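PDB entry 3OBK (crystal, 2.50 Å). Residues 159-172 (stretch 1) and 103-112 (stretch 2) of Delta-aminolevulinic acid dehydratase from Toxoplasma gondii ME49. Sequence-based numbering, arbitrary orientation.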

# COMPACT_ATOMS: atom_id res chain seq x y z
N ASP A 159 -17.20 -31.65 12.32
CA ASP A 159 -16.23 -32.00 13.34
C ASP A 159 -15.98 -33.49 13.43
O ASP A 159 -14.87 -33.94 13.70
CB ASP A 159 -16.73 -31.47 14.68
CG ASP A 159 -16.85 -29.95 14.71
OD1 ASP A 159 -16.44 -29.27 13.74
OD2 ASP A 159 -17.37 -29.46 15.72
N LEU A 160 -17.03 -34.27 13.21
CA LEU A 160 -16.91 -35.70 13.25
C LEU A 160 -16.09 -36.11 12.03
O LEU A 160 -15.26 -37.03 12.09
CB LEU A 160 -18.31 -36.34 13.27
CG LEU A 160 -18.33 -37.88 13.29
CD1 LEU A 160 -17.54 -38.42 14.51
CD2 LEU A 160 -19.78 -38.42 13.21
N THR A 161 -16.27 -35.38 10.93
CA THR A 161 -15.47 -35.62 9.73
C THR A 161 -14.01 -35.32 10.00
O THR A 161 -13.16 -36.10 9.61
CB THR A 161 -15.98 -34.84 8.52
OG1 THR A 161 -17.26 -35.35 8.14
CG2 THR A 161 -15.00 -34.97 7.33
N VAL A 162 -13.71 -34.23 10.71
CA VAL A 162 -12.32 -33.92 11.03
C VAL A 162 -11.67 -35.07 11.83
O VAL A 162 -10.53 -35.47 11.55
CB VAL A 162 -12.18 -32.56 11.77
CG1 VAL A 162 -10.74 -32.32 12.26
CG2 VAL A 162 -12.61 -31.43 10.83
N HIS A 163 -12.40 -35.63 12.78
CA HIS A 163 -11.88 -36.75 13.57
C HIS A 163 -11.44 -37.91 12.66
O HIS A 163 -10.33 -38.45 12.84
CB HIS A 163 -12.93 -37.21 14.58
CG HIS A 163 -12.42 -38.16 15.63
ND1 HIS A 163 -11.09 -38.21 16.03
CD2 HIS A 163 -13.08 -39.06 16.40
CE1 HIS A 163 -10.96 -39.11 16.99
NE2 HIS A 163 -12.16 -39.63 17.24
N GLN A 164 -12.28 -38.26 11.68
CA GLN A 164 -11.94 -39.28 10.68
C GLN A 164 -10.71 -38.90 9.87
O GLN A 164 -9.83 -39.73 9.62
CB GLN A 164 -13.10 -39.53 9.70
CG GLN A 164 -14.41 -40.07 10.28
CD GLN A 164 -14.25 -41.33 11.10
OE1 GLN A 164 -13.79 -41.28 12.22
NE2 GLN A 164 -14.63 -42.47 10.55
N LEU A 165 -10.64 -37.64 9.44
CA LEU A 165 -9.49 -37.20 8.63
C LEU A 165 -8.19 -37.22 9.43
O LEU A 165 -7.11 -37.47 8.86
CB LEU A 165 -9.72 -35.79 8.11
CG LEU A 165 -10.93 -35.56 7.22
CD1 LEU A 165 -11.06 -34.07 6.93
CD2 LEU A 165 -10.81 -36.38 5.98
N CYS A 166 -8.28 -36.96 10.74
CA CYS A 166 -7.12 -37.09 11.61
C CYS A 166 -6.63 -38.53 11.64
O CYS A 166 -5.42 -38.78 11.59
CB CYS A 166 -7.41 -36.58 13.01
SG CYS A 166 -7.58 -34.76 13.09
N LYS A 167 -7.55 -39.48 11.67
CA LYS A 167 -7.14 -40.87 11.68
C LYS A 167 -6.51 -41.22 10.36
O LYS A 167 -5.48 -41.85 10.33
CB LYS A 167 -8.31 -41.82 11.95
CG LYS A 167 -8.86 -41.79 13.37
CD LYS A 167 -10.15 -42.57 13.36
CE LYS A 167 -10.77 -42.75 14.71
NZ LYS A 167 -11.74 -43.90 14.62
N GLN A 168 -7.14 -40.79 9.27
CA GLN A 168 -6.63 -41.00 7.94
C GLN A 168 -5.25 -40.43 7.76
O GLN A 168 -4.36 -41.12 7.23
CB GLN A 168 -7.52 -40.40 6.86
CG GLN A 168 -7.07 -40.75 5.44
CD GLN A 168 -7.93 -40.14 4.37
OE1 GLN A 168 -8.67 -39.20 4.64
NE2 GLN A 168 -7.86 -40.68 3.17
N ALA A 169 -5.06 -39.18 8.17
CA ALA A 169 -3.73 -38.56 8.03
C ALA A 169 -2.64 -39.30 8.81
O ALA A 169 -1.52 -39.40 8.34
CB ALA A 169 -3.73 -37.03 8.41
N ILE A 170 -2.97 -39.83 10.00
CA ILE A 170 -1.98 -40.56 10.79
C ILE A 170 -1.59 -41.89 10.06
O ILE A 170 -0.41 -42.17 9.87
CB ILE A 170 -2.46 -40.80 12.27
CG1 ILE A 170 -2.29 -39.50 13.10
CG2 ILE A 170 -1.67 -41.90 12.93
CD1 ILE A 170 -3.09 -39.45 14.41
N THR A 171 -2.57 -42.65 9.61
CA THR A 171 -2.32 -43.86 8.87
C THR A 171 -1.40 -43.66 7.67
O THR A 171 -0.49 -44.47 7.43
CB THR A 171 -3.64 -44.49 8.38
OG1 THR A 171 -4.51 -44.70 9.50
CG2 THR A 171 -3.38 -45.80 7.74
N LEU A 172 -1.62 -42.60 6.90
CA LEU A 172 -0.83 -42.30 5.70
C LEU A 172 0.59 -41.84 6.03
O LEU A 172 1.57 -42.28 5.42
CB LEU A 172 -1.55 -41.24 4.89
CG LEU A 172 -2.90 -41.64 4.29
CD1 LEU A 172 -3.46 -40.44 3.55
CD2 LEU A 172 -2.80 -42.86 3.37
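Stretch 2 (103-112) VMAEESYNPD

Stretch 1 is helical throughout, part of a longer helix, with its i to i+4 backbone hydrogen bonds unbroken from His163 to Leu172. Stretch 2 has no such regularity. It is loop or turn apart from a short 3-10 segment, Glu106 to Ser108, and it follows the helix in the same general direction: its early residue Met104 meets Leu160 and Gln164, Tyr109 lies against Gln164, Lys167 and Gln168, and Pro111 reaches Thr171. The backbones come closest where the CA atoms of Gln168 and Tyr109 are 4.4 Å apart, while those of Gln164 and Glu106 remain 7.6 Å apart. Together the two stretches bury 520 Å².

Tyr109 covers the most surface. Its CA-to-CB bond points toward the helix, and with chi1 near 50° (p) the ring lies along the helix surface, CB of Tyr109 resting 3.8 Å from the backbone N of Gln168. One face receives Lys167, and CD of Lys167 stands 3.7 Å from the centroid of the Tyr109 ring and nearly on the ring normal, a CH-pi contact. The long aliphatic part of a lysine suits this place, because it can cover an aromatic face and still carry its ammonium group onward; here NZ of Lys167 makes a weak hydrogen bond to the phenolic OH of Tyr109 at 3.4 Å. At the ring edge, NE2 of Gln164 approaches CE2 of Tyr109 to 3.5 Å.

Gln164 is a buried polar residue. Its CA-to-CB bond points sideways, but the m, m side chain brings the amide nearer to the loop, and NE2 of Gln164 donates a nearly straight hydrogen bond to O of Met104 at 3.0 Å. A side-chain amide suits this place because its NH2 can donate to a backbone carbonyl, and the flexible glutamine chain lets it reach across to the loop. Met104, whose CA-to-CB bond points sideways, folds its flexible thioether chain back so that CE of Met104 lies 3.6 Å from NE2 of Gln164 and 4.3 Å from CD2 of Leu160, adding an apolar margin.

Farther along, the CA-to-CB bond of Thr171 points toward the loop, and the residue offers two kinds of surface. OG1 of Thr171 lies 3.2 Å from O of Tyr109, and the methyl CG2 of Thr171 packs 3.7 Å from CA of Pro111. Roughly one turn nearer the start of the helix, the aliphatic CG of Gln168 lies 3.4 Å from O of Ser108, and a water accepts from NE2 of Gln168 and donates to that same carbonyl. Ser108 also steadies its own turn: OG of Ser108 donates to O of Ala105 at 2.8 Å, a short serine side chain reaching back to the backbone.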

# COMPACT_ATOMS: atom_id res chain seq x y z
N VAL A 103 -20.61 -45.23 5.03
CA VAL A 103 -20.95 -43.85 5.40
C VAL A 103 -19.85 -43.24 6.27
O VAL A 103 -19.48 -42.10 6.04
CB VAL A 103 -22.33 -43.71 6.12
CG1 VAL A 103 -22.64 -42.23 6.39
CG2 VAL A 103 -23.45 -44.32 5.29
N MET A 104 -19.29 -43.98 7.23
CA MET A 104 -18.22 -43.43 8.09
C MET A 104 -16.85 -43.42 7.39
O MET A 104 -15.92 -42.76 7.86
CB MET A 104 -18.10 -44.21 9.41
CG MET A 104 -19.27 -44.02 10.38
SD MET A 104 -19.53 -42.34 10.96
CE MET A 104 -17.96 -42.01 11.74
N ALA A 105 -16.77 -44.14 6.28
CA ALA A 105 -15.58 -44.20 5.46
C ALA A 105 -14.36 -44.68 6.26
O ALA A 105 -13.26 -44.21 6.03
CB ALA A 105 -15.33 -42.86 4.79
N GLU A 106 -14.56 -45.65 7.15
CA GLU A 106 -13.48 -46.19 8.02
C GLU A 106 -12.34 -46.92 7.29
O GLU A 106 -11.25 -47.06 7.84
CB GLU A 106 -14.03 -47.08 9.17
CG GLU A 106 -14.61 -48.47 8.79
CD GLU A 106 -16.03 -48.42 8.23
OE1 GLU A 106 -16.73 -47.39 8.35
OE2 GLU A 106 -16.45 -49.44 7.65
N GLU A 107 -12.56 -47.37 6.07
CA GLU A 107 -11.46 -47.92 5.26
C GLU A 107 -10.35 -46.88 5.02
O GLU A 107 -9.22 -47.24 4.71
CB GLU A 107 -12.02 -48.48 3.95
CG GLU A 107 -11.00 -49.14 2.99
CD GLU A 107 -10.19 -50.33 3.56
OE1 GLU A 107 -10.64 -51.02 4.53
OE2 GLU A 107 -9.09 -50.57 3.00
N SER A 108 -10.66 -45.59 5.17
CA SER A 108 -9.69 -44.51 5.00
C SER A 108 -8.48 -44.59 5.94
O SER A 108 -7.38 -44.18 5.57
CB SER A 108 -10.37 -43.14 5.16
OG SER A 108 -10.85 -42.93 6.46
N TYR A 109 -8.70 -45.11 7.15
CA TYR A 109 -7.62 -45.28 8.10
C TYR A 109 -7.28 -46.74 8.36
O TYR A 109 -6.70 -47.05 9.39
CB TYR A 109 -7.91 -44.54 9.41
CG TYR A 109 -9.27 -44.80 10.04
CD1 TYR A 109 -9.47 -45.88 10.89
CD2 TYR A 109 -10.33 -43.93 9.82
CE1 TYR A 109 -10.71 -46.10 11.48
CE2 TYR A 109 -11.57 -44.14 10.41
CZ TYR A 109 -11.75 -45.23 11.24
OH TYR A 109 -12.97 -45.45 11.81
N ASN A 110 -7.57 -47.61 7.41
CA ASN A 110 -7.16 -49.01 7.49
C ASN A 110 -5.70 -49.16 7.07
O ASN A 110 -5.39 -49.01 5.90
CB ASN A 110 -8.06 -49.86 6.59
CG ASN A 110 -7.64 -51.33 6.53
OD1 ASN A 110 -6.71 -51.75 7.23
ND2 ASN A 110 -8.31 -52.10 5.67
N PRO A 111 -4.80 -49.49 8.00
CA PRO A 111 -3.36 -49.52 7.67
C PRO A 111 -2.92 -50.63 6.72
O PRO A 111 -1.76 -50.64 6.28
CB PRO A 111 -2.68 -49.68 9.04
CG PRO A 111 -3.72 -50.01 10.01
CD PRO A 111 -5.06 -50.01 9.36
N ASP A 112 -3.82 -51.56 6.41
CA ASP A 112 -3.57 -52.58 5.41
C ASP A 112 -4.36 -52.35 4.14
O ASP A 112 -4.45 -53.23 3.30
CB ASP A 112 -3.94 -53.95 5.98
CG ASP A 112 -3.14 -54.29 7.22
OD1 ASP A 112 -1.89 -54.05 7.23
OD2 ASP A 112 -3.75 -54.83 8.19
O HOH W 1 -6.46 -43.50 2.81